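Local coordinates for DUTPase (Staphylococcus phage 11, PDB 4GV8) that hydrolyses dUTP to dUMP and pyrophosphate as a jelly-roll dUTPase that moonlights in a second role, at the interface of chains A and B. Numbering follows the deposited sequence. Chains: chain A/B, DUTPase.

All four contacts belong to one A-B interface of the dUTPase trimer. Contacts 1 and 3 have centres about 9 Å apart and share A:Tyr27, B:Trp143 and B:Thr144. Contact 2 lies about 11 Å from contact 3 and shares A:Thr4 with it. Contact 4 is about 10 Å from contact 1 and about 11 Å from contact 3; B:Thr144 is common to all three. The centres of contacts 2 and 4 are farthest apart, about 21 Å. Contacts 1, 3 and 2 follow the chain B segment from B:Pro141 to B:Glu154 across chain A, an arm exchange that ties the subunits together.

Contact 1: the interface of chains A and B. Residues chain A 25, 27, 57, 138-141; chain B 58, 141-144.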
loop_
_atom_site.group_PDB
_atom_site.type_symbol
_atom_site.label_atom_id
_atom_site.label_comp_id
_atom_site.label_asym_id
_atom_site.label_seq_id
_atom_site.Cartn_x
_atom_site.Cartn_y
_atom_site.Cartn_z
ATOM N N ALA A 25 8.154 15.597 0.861
ATOM C CA ALA A 25 8.426 14.553 1.858
ATOM C C ALA A 25 9.617 13.694 1.458
ATOM O O ALA A 25 10.521 13.483 2.267
ATOM C CB ALA A 25 7.197 13.699 2.064
ATOM N N TYR A 27 12.075 11.629 -2.045
ATOM C CA TYR A 27 13.048 11.714 -3.114
ATOM C C TYR A 27 12.519 10.772 -4.177
ATOM O O TYR A 27 12.200 9.627 -3.906
ATOM C CB TYR A 27 14.465 11.277 -2.675
ATOM C CG TYR A 27 14.929 11.905 -1.387
ATOM C CD1 TYR A 27 15.738 13.048 -1.387
ATOM C CD2 TYR A 27 14.508 11.383 -0.145
ATOM C CE1 TYR A 27 16.115 13.655 -0.212
ATOM C CE2 TYR A 27 14.891 11.979 1.052
ATOM C CZ TYR A 27 15.699 13.114 0.997
ATOM O OH TYR A 27 16.078 13.706 2.162
ATOM N N TYR A 57 15.227 4.801 11.804
ATOM C CA TYR A 57 14.397 5.127 10.623
ATOM C C TYR A 57 14.104 3.877 9.734
ATOM O O TYR A 57 14.784 2.866 9.810
ATOM C CB TYR A 57 15.104 6.243 9.764
ATOM C CG TYR A 57 15.390 7.467 10.570
ATOM C CD1 TYR A 57 14.473 8.507 10.640
ATOM C CD2 TYR A 57 16.551 7.578 11.304
ATOM C CE1 TYR A 57 14.703 9.621 11.416
ATOM C CE2 TYR A 57 16.802 8.691 12.091
ATOM C CZ TYR A 57 15.874 9.703 12.134
ATOM O OH TYR A 57 16.112 10.783 12.911
ATOM N N VAL A 138 10.501 7.959 0.983
ATOM C CA VAL A 138 10.164 8.840 2.106
ATOM C C VAL A 138 10.710 8.121 3.365
ATOM O O VAL A 138 10.419 6.933 3.570
ATOM C CB VAL A 138 8.620 9.019 2.258
ATOM C CG1 VAL A 138 8.309 9.917 3.449
ATOM C CG2 VAL A 138 7.997 9.530 0.936
ATOM N N ILE A 139 11.462 8.820 4.204
ATOM C CA ILE A 139 12.167 8.202 5.372
ATOM C C ILE A 139 11.468 8.676 6.649
ATOM O O ILE A 139 11.267 9.900 6.856
ATOM C CB ILE A 139 13.650 8.547 5.358
ATOM C CG1 ILE A 139 14.285 8.096 4.000
ATOM C CG2 ILE A 139 14.370 7.939 6.544
ATOM C CD1 ILE A 139 15.717 8.515 3.831
ATOM N N VAL A 140 11.016 7.709 7.457
ATOM C CA VAL A 140 10.157 7.977 8.618
ATOM C C VAL A 140 10.900 7.434 9.856
ATOM O O VAL A 140 11.544 6.365 9.787
ATOM C CB VAL A 140 8.734 7.339 8.389
ATOM C CG1 VAL A 140 7.814 7.575 9.574
ATOM C CG2 VAL A 140 8.086 7.951 7.124
ATOM N N PRO A 141 10.853 8.158 10.988
ATOM C CA PRO A 141 11.380 7.476 12.203
ATOM C C PRO A 141 10.498 6.250 12.684
ATOM O O PRO A 141 9.264 6.211 12.484
ATOM C CB PRO A 141 11.418 8.610 13.250
ATOM C CG PRO A 141 10.334 9.592 12.774
ATOM C CD PRO A 141 10.357 9.525 11.281
ATOM N N VAL B 58 4.624 14.164 6.797
ATOM C CA VAL B 58 3.954 13.701 5.590
ATOM C C VAL B 58 2.576 13.135 5.975
ATOM O O VAL B 58 2.407 12.517 7.066
ATOM C CB VAL B 58 4.762 12.655 4.847
ATOM C CG1 VAL B 58 4.821 11.289 5.633
ATOM C CG2 VAL B 58 4.212 12.512 3.445
ATOM N N PRO B 141 5.931 12.117 11.260
ATOM C CA PRO B 141 7.120 12.963 11.018
ATOM C C PRO B 141 8.028 12.284 9.992
ATOM O O PRO B 141 7.962 11.053 9.857
ATOM C CB PRO B 141 7.777 13.024 12.396
ATOM C CG PRO B 141 7.396 11.705 13.006
ATOM C CD PRO B 141 5.953 11.535 12.609
ATOM N N ILE B 142 8.818 13.089 9.272
ATOM C CA ILE B 142 9.754 12.590 8.275
ATOM C C ILE B 142 11.142 13.165 8.493
ATOM O O ILE B 142 11.313 14.123 9.234
ATOM C CB ILE B 142 9.298 12.865 6.829
ATOM C CG1 ILE B 142 8.998 14.370 6.623
ATOM C CG2 ILE B 142 8.112 11.971 6.512
ATOM C CD1 ILE B 142 8.660 14.793 5.225
ATOM N N TRP B 143 12.102 12.552 7.813
ATOM C CA TRP B 143 13.446 12.974 7.773
ATOM C C TRP B 143 13.767 13.205 6.339
ATOM O O TRP B 143 13.613 12.284 5.492
ATOM C CB TRP B 143 14.318 11.872 8.383
ATOM C CG TRP B 143 15.777 12.201 8.486
ATOM C CD1 TRP B 143 16.356 13.260 9.169
ATOM C CD2 TRP B 143 16.930 11.415 7.959
ATOM N NE1 TRP B 143 17.714 13.219 9.055
ATOM C CE2 TRP B 143 18.129 12.133 8.368
ATOM C CE3 TRP B 143 17.068 10.255 7.176
ATOM C CZ2 TRP B 143 19.420 11.700 8.011
ATOM C CZ3 TRP B 143 18.364 9.832 6.816
ATOM C CH2 TRP B 143 19.514 10.544 7.233
ATOM N N THR B 144 14.208 14.438 6.037
ATOM C CA THR B 144 14.474 14.831 4.669
ATOM C C THR B 144 15.878 15.475 4.628
ATOM O O THR B 144 16.008 16.677 4.330
ATOM C CB THR B 144 13.430 15.847 4.108
ATOM O OG1 THR B 144 13.605 17.087 4.802
ATOM C CG2 THR B 144 11.977 15.367 4.340
HETATM O O HOH W 1 12.033 11.495 3.444
#
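The segment that leaves strand 133-141 of chain B starts here to cross onto chain A, where B:Trp143 forms an antiparallel bridge with A:Ile139. The amide N of B:Trp143 donates to the carbonyl O of A:Ile139 at 2.9 Å. One water adds to this link. It meets A:Ala25 O, A:Ile139 N and B:Trp143 O, the last at 2.7 Å. The side chain of B:Trp143 has CG anti to its backbone N (chi1 -177°). It runs alongside A:Ile139, pointing the same way. The CG2 methyl of A:Ile139 sits at the indole edge, in the ring plane, 3.6 Å from CE3 of B:Trp143. From A:Tyr57, ring atom CE1 meets CB of B:Trp143, and the two side chains cross near a right angle. B:Ile142 branches two ways. Its CG2 touches CG1 of A:Val138, and its CD1 reaches CA of A:Ala25 at 3.4 Å. CG1 of B:Ile142 lies between its own N and carbonyl carbon (chi1 54°), which directs CD1 to A:Ala25. The proline rings of A:Pro141 and B:Pro141 meet CG to CG. Packing is tight at A:Ala25, where CB lies 3.5 Å from the CG2 methyl of B:Val58.

Contact 2: the interface of chains A and B. Residues chain A 4, 6-7, 52; chain B 148-150, 152-154.
This is an arm-exchange interface, in which the chain B arm adds a parallel strand to chain A and helps hold the trimer together. A:Val7 carries the backbone pairing: its N donates to B:Lys148 O and its O accepts from B:Val150 N at 2.9 Å. The side chain of A:Gln6 makes a second, strand-like pairing. Its primary amide binds both backbone polar groups of B:Glu154. The N of B:Glu154 donates to OE1 of A:Gln6 at 2.9 Å, in the carbonyl plane and on a lone pair. NE2 of A:Gln6 donates to B:Glu154 O at 2.8 Å, and that oxygen lies 1° out of the amide plane. The two bonds fix the amide rotation and which end is oxygen. CG of A:Gln6 is anti to its carbonyl carbon (chi1 -51°) and the chain extends beyond it, which carries the amide out to the arm. Nearer the backbone, CB of A:Gln6 touches CG2 of B:Val150 at 3.8 Å. The same CB meets CD1 of B:Phe153 at 3.7 Å. The carbonyl carbon C of A:Gln6 lies in the plane of the B:Phe153 ring, at its edge. CB of A:Ser52 also touches CD1 of B:Phe153, at 3.5 Å. In the fold, strand 4-9 of chain A lies beside strand 146-149 of chain B, and the arm bends away from strand 146-149 after B:Val150 and passes the tip of A:Gln6.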
loop_
_atom_site.group_PDB
_atom_site.type_symbol
_atom_site.label_atom_id
_atom_site.label_comp_id
_atom_site.label_asym_id
_atom_site.label_seq_id
_atom_site.Cartn_x
_atom_site.Cartn_y
_atom_site.Cartn_z
ATOM N N THR A 4 22.629 14.204 6.747
ATOM C CA THR A 4 22.867 13.720 5.358
ATOM C C THR A 4 22.652 12.163 5.203
ATOM O O THR A 4 22.862 11.404 6.130
ATOM C CB THR A 4 24.233 14.164 4.687
ATOM O OG1 THR A 4 25.243 13.189 4.893
ATOM C CG2 THR A 4 24.741 15.550 5.111
ATOM N N GLN A 6 23.608 8.931 2.798
ATOM C CA GLN A 6 24.579 8.480 1.781
ATOM C C GLN A 6 23.857 7.607 0.756
ATOM O O GLN A 6 22.985 6.777 1.132
ATOM C CB GLN A 6 25.748 7.691 2.405
ATOM C CG GLN A 6 26.451 8.370 3.592
ATOM C CD GLN A 6 27.358 7.382 4.301
ATOM O OE1 GLN A 6 28.397 6.998 3.793
ATOM N NE2 GLN A 6 26.939 6.926 5.444
ATOM N N VAL A 7 24.241 7.821 -0.508
ATOM C CA VAL A 7 23.709 7.145 -1.684
ATOM C C VAL A 7 24.883 6.644 -2.491
ATOM O O VAL A 7 25.822 7.424 -2.762
ATOM C CB VAL A 7 22.867 8.111 -2.578
ATOM C CG1 VAL A 7 22.345 7.356 -3.786
ATOM C CG2 VAL A 7 21.737 8.758 -1.775
ATOM N N SER A 52 21.969 4.351 2.717
ATOM C CA SER A 52 22.239 3.896 4.078
ATOM C C SER A 52 21.326 4.600 5.086
ATOM O O SER A 52 21.691 5.597 5.673
ATOM C CB SER A 52 23.698 4.085 4.425
ATOM O OG SER A 52 24.020 3.395 5.593
ATOM N N LYS B 148 24.293 12.816 0.059
ATOM C CA LYS B 148 25.725 12.754 -0.299
ATOM C C LYS B 148 25.978 11.459 -1.061
ATOM O O LYS B 148 25.790 10.383 -0.527
ATOM C CB LYS B 148 26.661 12.813 0.943
ATOM N N GLN B 149 26.381 11.578 -2.321
ATOM C CA GLN B 149 26.878 10.445 -3.089
ATOM C C GLN B 149 28.237 9.997 -2.533
ATOM O O GLN B 149 29.123 10.826 -2.327
ATOM C CB GLN B 149 27.040 10.797 -4.577
ATOM C CG GLN B 149 27.407 9.573 -5.426
ATOM C CD GLN B 149 27.514 9.883 -6.887
ATOM O OE1 GLN B 149 27.217 11.003 -7.334
ATOM N NE2 GLN B 149 27.913 8.883 -7.655
ATOM N N VAL B 150 28.388 8.692 -2.328
ATOM C CA VAL B 150 29.607 8.089 -1.796
ATOM C C VAL B 150 29.975 6.886 -2.651
ATOM O O VAL B 150 29.122 6.297 -3.342
ATOM C CB VAL B 150 29.418 7.658 -0.321
ATOM C CG1 VAL B 150 29.118 8.880 0.554
ATOM C CG2 VAL B 150 28.334 6.569 -0.191
ATOM N N GLU B 152 31.667 4.331 -1.025
ATOM C CA GLU B 152 31.545 3.335 0.026
ATOM C C GLU B 152 30.730 3.965 1.146
ATOM O O GLU B 152 30.896 5.135 1.439
ATOM C CB GLU B 152 32.919 2.978 0.626
ATOM C CG GLU B 152 33.619 1.784 0.028
ATOM C CD GLU B 152 32.988 0.473 0.429
ATOM O OE1 GLU B 152 33.223 0.002 1.570
ATOM O OE2 GLU B 152 32.262 -0.085 -0.401
ATOM N N PHE B 153 29.881 3.181 1.793
ATOM C CA PHE B 153 29.137 3.646 2.940
ATOM C C PHE B 153 30.041 3.676 4.130
ATOM O O PHE B 153 30.914 2.797 4.338
ATOM C CB PHE B 153 27.891 2.753 3.234
ATOM C CG PHE B 153 26.809 2.841 2.157
ATOM C CD1 PHE B 153 26.170 4.029 1.912
ATOM C CD2 PHE B 153 26.470 1.742 1.388
ATOM C CE1 PHE B 153 25.241 4.140 0.931
ATOM C CE2 PHE B 153 25.496 1.852 0.402
ATOM C CZ PHE B 153 24.883 3.045 0.187
ATOM N N GLU B 154 29.808 4.710 4.914
ATOM C CA GLU B 154 30.429 4.856 6.202
ATOM C C GLU B 154 29.343 4.682 7.296
ATOM O O GLU B 154 28.177 5.056 7.121
ATOM C CB GLU B 154 31.093 6.227 6.209
ATOM C CG GLU B 154 31.509 6.777 7.541
ATOM C CD GLU B 154 30.476 7.715 8.133
ATOM O OE1 GLU B 154 30.117 8.716 7.470
ATOM O OE2 GLU B 154 30.033 7.433 9.274
#

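Contact 3: the interface of chains A and B. Residues chain A 3-5, 19, 27; chain B 143-147.
A:Leu5 packs on the exchanged chain B arm of this jelly-roll dUTPase. CB of A:Leu5 touches ring atom CG of B:Pro145 at 3.7 Å and lies near CD2 of B:Leu147. Its CG is anti to the backbone N (chi1 176°), and the two methyls spread from there. CD1 of A:Leu5 meets indole atom CZ3 of B:Trp143 at 3.9 Å. CD2 of A:Leu5 meets CD2 of B:Leu147 at 3.8 Å, the two leucines lying side by side and pointing the same way. The N of A:Leu5 donates to B:Glu146 O, nearly in line with the carbonyl bond. One step back, B:Glu146 N donates to A:Asn3 O at 3.2 Å, continuing the parallel pairing. A:Tyr27 meets the same methyl of B:Leu147 from a different direction, with CE1 against CD2. The two side chains slide past each other in opposite directions. The phenol OH of A:Tyr27 donates to B:Pro145 O at 2.7 Å, in the carbonyl plane and on a lone pair. Within chain B, CD of B:Pro145 sits 3.4 Å above the centre of the B:Trp143 indole, backing the face of that ring. Farther off, CB of B:Thr144 stands toward the rim of one face of the A:Arg19 guanidinium, 3.7 Å above the plane.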
loop_
_atom_site.group_PDB
_atom_site.type_symbol
_atom_site.label_atom_id
_atom_site.label_comp_id
_atom_site.label_asym_id
_atom_site.label_seq_id
_atom_site.Cartn_x
_atom_site.Cartn_y
_atom_site.Cartn_z
ATOM N N ASN A 3 20.116 15.876 8.915
ATOM C CA ASN A 3 21.568 15.592 8.584
ATOM C C ASN A 3 21.852 15.260 7.053
ATOM O O ASN A 3 21.386 16.011 6.165
ATOM C CB ASN A 3 22.094 14.530 9.579
ATOM C CG ASN A 3 23.618 14.442 9.609
ATOM O OD1 ASN A 3 24.318 15.434 9.353
ATOM N ND2 ASN A 3 24.141 13.240 9.892
ATOM N N THR A 4 22.629 14.204 6.747
ATOM C CA THR A 4 22.867 13.720 5.358
ATOM C C THR A 4 22.652 12.163 5.203
ATOM O O THR A 4 22.862 11.404 6.130
ATOM C CB THR A 4 24.233 14.164 4.687
ATOM O OG1 THR A 4 25.243 13.189 4.893
ATOM C CG2 THR A 4 24.741 15.550 5.111
ATOM N N LEU A 5 22.151 11.754 4.035
ATOM C CA LEU A 5 21.872 10.389 3.688
ATOM C C LEU A 5 22.830 9.997 2.574
ATOM O O LEU A 5 22.835 10.644 1.510
ATOM C CB LEU A 5 20.430 10.255 3.168
ATOM C CG LEU A 5 20.068 8.828 2.666
ATOM C CD1 LEU A 5 20.002 7.845 3.841
ATOM C CD2 LEU A 5 18.783 8.804 1.867
ATOM N N ARG A 19 14.846 15.237 -4.758
ATOM C CA ARG A 19 13.768 15.993 -4.167
ATOM C C ARG A 19 13.267 17.044 -5.222
ATOM O O ARG A 19 13.998 17.937 -5.604
ATOM C CB ARG A 19 14.254 16.679 -2.896
ATOM C CG ARG A 19 13.186 16.754 -1.824
ATOM C CD ARG A 19 13.685 17.631 -0.701
ATOM N NE ARG A 19 12.673 17.857 0.306
ATOM C CZ ARG A 19 12.879 18.568 1.413
ATOM N NH1 ARG A 19 14.063 19.146 1.605
ATOM N NH2 ARG A 19 11.906 18.722 2.330
ATOM N N TYR A 27 12.075 11.629 -2.045
ATOM C CA TYR A 27 13.048 11.714 -3.114
ATOM C C TYR A 27 12.519 10.772 -4.177
ATOM O O TYR A 27 12.200 9.627 -3.906
ATOM C CB TYR A 27 14.465 11.277 -2.675
ATOM C CG TYR A 27 14.929 11.905 -1.387
ATOM C CD1 TYR A 27 15.738 13.048 -1.387
ATOM C CD2 TYR A 27 14.508 11.383 -0.145
ATOM C CE1 TYR A 27 16.115 13.655 -0.212
ATOM C CE2 TYR A 27 14.891 11.979 1.052
ATOM C CZ TYR A 27 15.699 13.114 0.997
ATOM O OH TYR A 27 16.078 13.706 2.162
ATOM N N TRP B 143 12.102 12.552 7.813
ATOM C CA TRP B 143 13.446 12.974 7.773
ATOM C C TRP B 143 13.767 13.205 6.339
ATOM O O TRP B 143 13.613 12.284 5.492
ATOM C CB TRP B 143 14.318 11.872 8.383
ATOM C CG TRP B 143 15.777 12.201 8.486
ATOM C CD1 TRP B 143 16.356 13.260 9.169
ATOM C CD2 TRP B 143 16.930 11.415 7.959
ATOM N NE1 TRP B 143 17.714 13.219 9.055
ATOM C CE2 TRP B 143 18.129 12.133 8.368
ATOM C CE3 TRP B 143 17.068 10.255 7.176
ATOM C CZ2 TRP B 143 19.420 11.700 8.011
ATOM C CZ3 TRP B 143 18.364 9.832 6.816
ATOM C CH2 TRP B 143 19.514 10.544 7.233
ATOM N N THR B 144 14.208 14.438 6.037
ATOM C CA THR B 144 14.474 14.831 4.669
ATOM C C THR B 144 15.878 15.475 4.628
ATOM O O THR B 144 16.008 16.677 4.330
ATOM C CB THR B 144 13.430 15.847 4.108
ATOM O OG1 THR B 144 13.605 17.087 4.802
ATOM C CG2 THR B 144 11.977 15.367 4.340
ATOM N N PRO B 145 16.910 14.667 4.882
ATOM C CA PRO B 145 18.308 15.122 4.803
ATOM C C PRO B 145 18.778 15.591 3.399
ATOM O O PRO B 145 18.161 15.335 2.368
ATOM C CB PRO B 145 19.079 13.867 5.215
ATOM C CG PRO B 145 18.237 12.749 4.698
ATOM C CD PRO B 145 16.831 13.191 5.017
ATOM N N GLU B 146 19.916 16.251 3.369
ATOM C CA GLU B 146 20.624 16.438 2.116
ATOM C C GLU B 146 21.216 15.087 1.740
ATOM O O GLU B 146 21.447 14.235 2.597
ATOM C CB GLU B 146 21.679 17.570 2.213
ATOM C CG GLU B 146 21.023 18.854 2.721
ATOM C CD GLU B 146 21.817 20.150 2.523
ATOM O OE1 GLU B 146 23.048 20.107 2.183
ATOM O OE2 GLU B 146 21.163 21.226 2.740
ATOM N N LEU B 147 21.414 14.868 0.451
ATOM C CA LEU B 147 21.966 13.612 -0.029
ATOM C C LEU B 147 23.477 13.823 -0.291
ATOM O O LEU B 147 23.877 14.898 -0.783
ATOM C CB LEU B 147 21.237 13.183 -1.334
ATOM C CG LEU B 147 19.740 12.850 -1.346
ATOM C CD1 LEU B 147 19.348 12.311 -2.722
ATOM C CD2 LEU B 147 19.411 11.853 -0.240
#

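Contact 4: the interface of chains A and B. Residues chain A 19, 22-23; chain B 55, 82-83, 144.
A:Thr23 and B:Glu55 make the first shell, a contact of a methyl with a carboxylate. The CG2 methyl of A:Thr23 rests on CD of B:Glu55 at 3.7 Å and touches OE1 of B:Glu55 at 3.8 Å. The two side chains cross at about a right angle. B:Glu55 reaches across with CG anti to its backbone N (chi1 -163°), and the chain stays extended to the carboxylate. A:Thr23 meets chain B with its other branch too. Its hydroxyl OG1 lies 3.3 Å from the amide N of B:Gly83, a polar approach too long to count as a bond here. The CB methyl of B:Ala82 adds a looser touch, 3.8 Å from A:Thr23 O. In the next shell stands A:Arg19. NH2 of A:Arg19 is 4.1 Å from OE2 of B:Glu55, so the opposite charges are near without contact and may attract at a distance. A:Lys22 O sits 3.0 Å above the centre of one face of the A:Arg19 guanidinium, while B:Thr144 CB is offset toward the rim of the opposite face. Thus the backbone between A:Lys22 and A:Thr23 backs the arginine that flanks the glutamate. In the fold, the chain A residues lie in the loop between strands 4-9 and 27-30. They face chain B loops just before strands 57-63 and 146-149 and just after strand 78-81, whose B:Asp81 belongs to the pocket for the dUTP analogue.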
loop_
_atom_site.group_PDB
_atom_site.type_symbol
_atom_site.label_atom_id
_atom_site.label_comp_id
_atom_site.label_asym_id
_atom_site.label_seq_id
_atom_site.Cartn_x
_atom_site.Cartn_y
_atom_site.Cartn_z
ATOM N N ARG A 19 14.846 15.237 -4.758
ATOM C CA ARG A 19 13.768 15.993 -4.167
ATOM C C ARG A 19 13.267 17.044 -5.222
ATOM O O ARG A 19 13.998 17.937 -5.604
ATOM C CB ARG A 19 14.254 16.679 -2.896
ATOM C CG ARG A 19 13.186 16.754 -1.824
ATOM C CD ARG A 19 13.685 17.631 -0.701
ATOM N NE ARG A 19 12.673 17.857 0.306
ATOM C CZ ARG A 19 12.879 18.568 1.413
ATOM N NH1 ARG A 19 14.063 19.146 1.605
ATOM N NH2 ARG A 19 11.906 18.722 2.330
ATOM N N LYS A 22 10.920 22.169 -2.895
ATOM C CA LYS A 22 11.641 22.511 -1.660
ATOM C C LYS A 22 11.207 21.732 -0.396
ATOM O O LYS A 22 12.057 21.391 0.427
ATOM C CB LYS A 22 11.610 24.048 -1.355
ATOM N N THR A 23 9.905 21.511 -0.202
ATOM C CA THR A 23 9.378 20.919 1.073
ATOM C C THR A 23 8.720 19.527 0.870
ATOM O O THR A 23 8.008 19.032 1.756
ATOM C CB THR A 23 8.370 21.884 1.769
ATOM O OG1 THR A 23 7.229 22.122 0.905
ATOM C CG2 THR A 23 9.042 23.207 2.110
ATOM N N GLU B 55 6.077 21.441 7.257
ATOM C CA GLU B 55 7.330 20.863 6.858
ATOM C C GLU B 55 7.839 19.918 7.969
ATOM O O GLU B 55 7.661 20.177 9.159
ATOM C CB GLU B 55 8.336 21.976 6.520
ATOM C CG GLU B 55 9.520 21.437 5.709
ATOM C CD GLU B 55 10.600 22.467 5.378
ATOM O OE1 GLU B 55 10.391 23.694 5.641
ATOM O OE2 GLU B 55 11.653 22.005 4.850
ATOM N N ALA B 82 4.039 18.343 2.673
ATOM C CA ALA B 82 3.964 19.620 3.422
ATOM C C ALA B 82 3.606 20.835 2.538
ATOM O O ALA B 82 2.739 21.683 2.897
ATOM C CB ALA B 82 5.269 19.856 4.209
ATOM N N GLY B 83 4.143 20.947 1.335
ATOM C CA GLY B 83 3.682 22.181 0.566
ATOM C C GLY B 83 2.318 22.150 -0.178
ATOM O O GLY B 83 1.960 23.087 -0.902
ATOM N N THR B 144 14.208 14.438 6.037
ATOM C CA THR B 144 14.474 14.831 4.669
ATOM C C THR B 144 15.878 15.475 4.628
ATOM O O THR B 144 16.008 16.677 4.330
ATOM C CB THR B 144 13.430 15.847 4.108
ATOM O OG1 THR B 144 13.605 17.087 4.802
ATOM C CG2 THR B 144 11.977 15.367 4.340
#